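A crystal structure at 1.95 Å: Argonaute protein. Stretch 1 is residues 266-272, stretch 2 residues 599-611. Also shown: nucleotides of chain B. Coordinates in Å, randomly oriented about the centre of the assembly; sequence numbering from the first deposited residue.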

# COMPACT_ATOMS: atom_id res chain seq x y z
N PHE A 266 5.92 -22.62 3.57
CA PHE A 266 5.05 -22.37 2.43
C PHE A 266 3.62 -22.70 2.82
O PHE A 266 3.34 -23.82 3.27
CB PHE A 266 5.50 -23.21 1.23
CG PHE A 266 4.58 -23.12 0.04
CD1 PHE A 266 4.74 -22.12 -0.90
CD2 PHE A 266 3.56 -24.05 -0.13
CE1 PHE A 266 3.89 -22.05 -2.00
CE2 PHE A 266 2.72 -23.98 -1.22
CZ PHE A 266 2.88 -22.97 -2.15
N ILE A 267 2.72 -21.74 2.64
CA ILE A 267 1.33 -21.90 3.03
C ILE A 267 0.52 -22.34 1.82
O ILE A 267 0.52 -21.67 0.78
CB ILE A 267 0.76 -20.60 3.64
CG1 ILE A 267 1.52 -20.24 4.91
CG2 ILE A 267 -0.72 -20.77 3.93
CD1 ILE A 267 1.37 -21.26 6.02
N ASN A 268 -0.19 -23.45 1.97
CA ASN A 268 -0.97 -24.05 0.90
C ASN A 268 -2.42 -23.60 1.04
O ASN A 268 -3.08 -23.93 2.04
CB ASN A 268 -0.86 -25.57 0.96
CG ASN A 268 -1.21 -26.25 -0.34
OD1 ASN A 268 -0.43 -26.23 -1.30
ND2 ASN A 268 -2.38 -26.87 -0.39
N VAL A 269 -2.92 -22.84 0.06
CA VAL A 269 -4.27 -22.29 0.09
C VAL A 269 -5.13 -23.07 -0.91
O VAL A 269 -4.88 -23.02 -2.12
CB VAL A 269 -4.28 -20.79 -0.23
CG1 VAL A 269 -5.69 -20.23 -0.11
CG2 VAL A 269 -3.32 -20.04 0.69
N ILE A 270 -6.13 -23.77 -0.39
CA ILE A 270 -7.06 -24.55 -1.21
C ILE A 270 -8.42 -23.87 -1.16
O ILE A 270 -8.94 -23.58 -0.07
CB ILE A 270 -7.16 -26.00 -0.72
CG1 ILE A 270 -5.78 -26.67 -0.75
CG2 ILE A 270 -8.14 -26.79 -1.58
CD1 ILE A 270 -5.25 -26.93 -2.14
N TYR A 271 -9.00 -23.63 -2.33
CA TYR A 271 -10.33 -23.05 -2.43
C TYR A 271 -11.38 -24.16 -2.51
O TYR A 271 -11.20 -25.14 -3.24
CB TYR A 271 -10.44 -22.15 -3.67
CG TYR A 271 -9.50 -20.96 -3.68
CD1 TYR A 271 -8.18 -21.10 -4.09
CD2 TYR A 271 -9.94 -19.70 -3.29
CE1 TYR A 271 -7.32 -20.02 -4.10
CE2 TYR A 271 -9.09 -18.61 -3.31
CZ TYR A 271 -7.78 -18.77 -3.71
OH TYR A 271 -6.93 -17.69 -3.73
N LYS A 272 -12.46 -24.00 -1.75
CA LYS A 272 -13.58 -24.94 -1.77
C LYS A 272 -14.71 -24.33 -2.60
O LYS A 272 -15.32 -23.33 -2.19
CB LYS A 272 -14.07 -25.26 -0.36
CG LYS A 272 -13.33 -26.40 0.33
CD LYS A 272 -13.99 -26.74 1.67
CE LYS A 272 -14.99 -27.89 1.54
NZ LYS A 272 -16.05 -27.63 0.53
P U B 3 -13.02 -4.10 -11.65
OP1 U B 3 -13.70 -3.78 -10.37
OP2 U B 3 -12.26 -3.05 -12.35
O5' U B 3 -12.04 -5.32 -11.38
C5' U B 3 -10.66 -5.10 -11.19
C4' U B 3 -9.88 -6.39 -11.24
O4' U B 3 -9.78 -6.85 -12.61
C3' U B 3 -8.44 -6.29 -10.77
O3' U B 3 -8.34 -6.40 -9.36
C2' U B 3 -7.76 -7.43 -11.51
O2' U B 3 -8.01 -8.66 -10.86
C1' U B 3 -8.51 -7.41 -12.84
N1 U B 3 -7.81 -6.58 -13.85
C2 U B 3 -6.60 -7.03 -14.35
O2 U B 3 -6.07 -8.08 -14.02
N3 U B 3 -6.02 -6.19 -15.27
C4 U B 3 -6.51 -4.99 -15.73
O4 U B 3 -5.87 -4.35 -16.56
C5 U B 3 -7.76 -4.59 -15.16
C6 U B 3 -8.35 -5.39 -14.26
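Stretch 2, residues 599-611: IEQIYLLTRVAHS

The most striking feature of this contact is a phenol hydroxyl held by two side chains of the other stretch at once. Tyr271 OH lies 2.6 Å from His610 NE2, a short hydrogen bond in which either atom could be the donor, and it accepts a second hydrogen bond from Arg607 NH1 at 3.0 Å. A tyrosine suits this place because its CA-to-CB bond points sideways, yet the long ring carries the hydroxyl across to stretch 2. There the oxygen lies near the planes of both the imidazole and the guanidinium, where their nitrogens are best placed for hydrogen bonding.

Stretch 1 is extended throughout, so its side chains alternate: Ile267 and Val269 point toward stretch 2, Asn268 and Ile270 away. Stretch 2 starts as helix, with Tyr603 N bonded to Ile599 O and Leu604 N to Glu600 O, and continues beyond it as loop through His610. The two run in the same general direction, Ile267 lying nearest Glu600 (CA to CA 7.6 Å) and Val269 nearest Leu604 (CA to CA 7.3 Å). Two residues of extended chain thus keep pace with roughly one helical turn.

Branched aliphatic side chains fill the space between. Ile267 CG2 packs 3.6 Å from Tyr603 CD2, while Ile267 CD1 reaches Glu600 CG at 4.2 Å, meeting the aliphatic part of that acidic side chain. Val269 CG2 lies at the edge of the Tyr603 ring, 3.8 Å from CE2, and 4.2 Å from Leu604 CD2.

Water serves the backbone carbonyls of these same two residues. One water donates to Ile267 O at 3.1 Å and lies 2.5 Å from Tyr603 OH; another donates to Val269 O at 2.8 Å and accepts from Arg607 NH1 at 3.2 Å.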

# COMPACT_ATOMS: atom_id res chain seq x y z
N ILE A 599 -0.55 -15.99 12.49
CA ILE A 599 0.10 -15.58 11.25
C ILE A 599 -0.52 -16.28 10.05
O ILE A 599 -0.73 -15.68 8.99
CB ILE A 599 1.62 -15.84 11.33
CG1 ILE A 599 2.23 -15.08 12.51
CG2 ILE A 599 2.30 -15.45 10.03
CD1 ILE A 599 2.02 -13.59 12.47
N GLU A 600 -0.83 -17.57 10.20
CA GLU A 600 -1.45 -18.31 9.10
C GLU A 600 -2.84 -17.77 8.79
O GLU A 600 -3.23 -17.70 7.62
CB GLU A 600 -1.50 -19.80 9.43
CG GLU A 600 -2.09 -20.66 8.32
CD GLU A 600 -2.49 -22.04 8.79
OE1 GLU A 600 -2.22 -23.02 8.07
OE2 GLU A 600 -3.07 -22.13 9.90
N GLN A 601 -3.60 -17.39 9.82
CA GLN A 601 -4.93 -16.85 9.57
C GLN A 601 -4.85 -15.49 8.89
O GLN A 601 -5.69 -15.17 8.03
CB GLN A 601 -5.72 -16.75 10.88
CG GLN A 601 -6.27 -18.07 11.37
CD GLN A 601 -7.03 -17.92 12.67
OE1 GLN A 601 -7.82 -17.00 12.84
NE2 GLN A 601 -6.77 -18.82 13.61
N ILE A 602 -3.86 -14.68 9.25
CA ILE A 602 -3.70 -13.38 8.61
C ILE A 602 -3.36 -13.55 7.13
O ILE A 602 -3.86 -12.82 6.28
CB ILE A 602 -2.63 -12.55 9.35
CG1 ILE A 602 -3.14 -12.15 10.74
CG2 ILE A 602 -2.23 -11.32 8.54
CD1 ILE A 602 -2.10 -11.56 11.63
N TYR A 603 -2.52 -14.54 6.82
CA TYR A 603 -2.20 -14.81 5.42
C TYR A 603 -3.42 -15.33 4.67
O TYR A 603 -3.68 -14.91 3.53
CB TYR A 603 -1.05 -15.81 5.32
CG TYR A 603 -0.65 -16.11 3.89
CD1 TYR A 603 0.15 -15.22 3.18
CD2 TYR A 603 -1.06 -17.27 3.26
CE1 TYR A 603 0.52 -15.48 1.88
CE2 TYR A 603 -0.69 -17.54 1.96
CZ TYR A 603 0.10 -16.64 1.27
OH TYR A 603 0.47 -16.90 -0.03
N LEU A 604 -4.18 -16.24 5.28
CA LEU A 604 -5.39 -16.74 4.64
C LEU A 604 -6.39 -15.62 4.39
O LEU A 604 -7.16 -15.67 3.43
CB LEU A 604 -6.03 -17.84 5.49
CG LEU A 604 -5.27 -19.16 5.65
CD1 LEU A 604 -5.84 -19.96 6.81
CD2 LEU A 604 -5.31 -19.98 4.36
N LEU A 605 -6.38 -14.58 5.24
CA LEU A 605 -7.27 -13.45 5.03
C LEU A 605 -7.00 -12.74 3.70
O LEU A 605 -7.89 -12.07 3.17
CB LEU A 605 -7.14 -12.45 6.18
CG LEU A 605 -7.87 -12.83 7.47
CD1 LEU A 605 -7.63 -11.78 8.54
CD2 LEU A 605 -9.35 -13.01 7.19
N THR A 606 -5.78 -12.86 3.16
CA THR A 606 -5.50 -12.28 1.85
C THR A 606 -6.21 -13.02 0.72
O THR A 606 -6.19 -12.54 -0.42
CB THR A 606 -4.00 -12.25 1.58
OG1 THR A 606 -3.55 -13.56 1.21
CG2 THR A 606 -3.23 -11.81 2.83
N ARG A 607 -6.83 -14.16 1.00
CA ARG A 607 -7.48 -14.97 -0.02
C ARG A 607 -8.94 -15.26 0.26
O ARG A 607 -9.57 -15.97 -0.54
CB ARG A 607 -6.74 -16.31 -0.20
CG ARG A 607 -5.27 -16.18 -0.55
CD ARG A 607 -5.07 -15.70 -1.99
NE ARG A 607 -3.69 -15.91 -2.42
CZ ARG A 607 -3.24 -17.04 -2.95
NH1 ARG A 607 -4.06 -18.06 -3.13
NH2 ARG A 607 -1.96 -17.14 -3.30
N VAL A 608 -9.51 -14.77 1.37
CA VAL A 608 -10.91 -15.05 1.67
C VAL A 608 -11.86 -14.37 0.69
O VAL A 608 -13.07 -14.63 0.73
CB VAL A 608 -11.27 -14.63 3.11
CG1 VAL A 608 -10.45 -15.42 4.11
CG2 VAL A 608 -11.06 -13.14 3.30
N ALA A 609 -11.34 -13.51 -0.18
CA ALA A 609 -12.12 -12.93 -1.26
C ALA A 609 -11.19 -12.65 -2.43
O ALA A 609 -9.97 -12.51 -2.26
CB ALA A 609 -12.84 -11.65 -0.83
N HIS A 610 -11.77 -12.59 -3.62
CA HIS A 610 -11.07 -12.21 -4.83
C HIS A 610 -11.88 -11.14 -5.56
O HIS A 610 -13.11 -11.21 -5.60
CB HIS A 610 -10.86 -13.42 -5.78
CG HIS A 610 -9.67 -14.26 -5.44
ND1 HIS A 610 -8.49 -14.20 -6.16
CD2 HIS A 610 -9.47 -15.18 -4.47
CE1 HIS A 610 -7.62 -15.05 -5.65
NE2 HIS A 610 -8.18 -15.65 -4.62
N SER A 611 -11.18 -10.15 -6.11
CA SER A 611 -11.82 -9.23 -7.03
C SER A 611 -12.15 -9.93 -8.35
O SER A 611 -13.26 -9.82 -8.87
CB SER A 611 -10.93 -8.01 -7.27
OG SER A 611 -11.28 -7.37 -8.48
O HOH W 1 -0.38 -19.18 -0.76
O HOH W 2 -3.80 -21.16 -3.86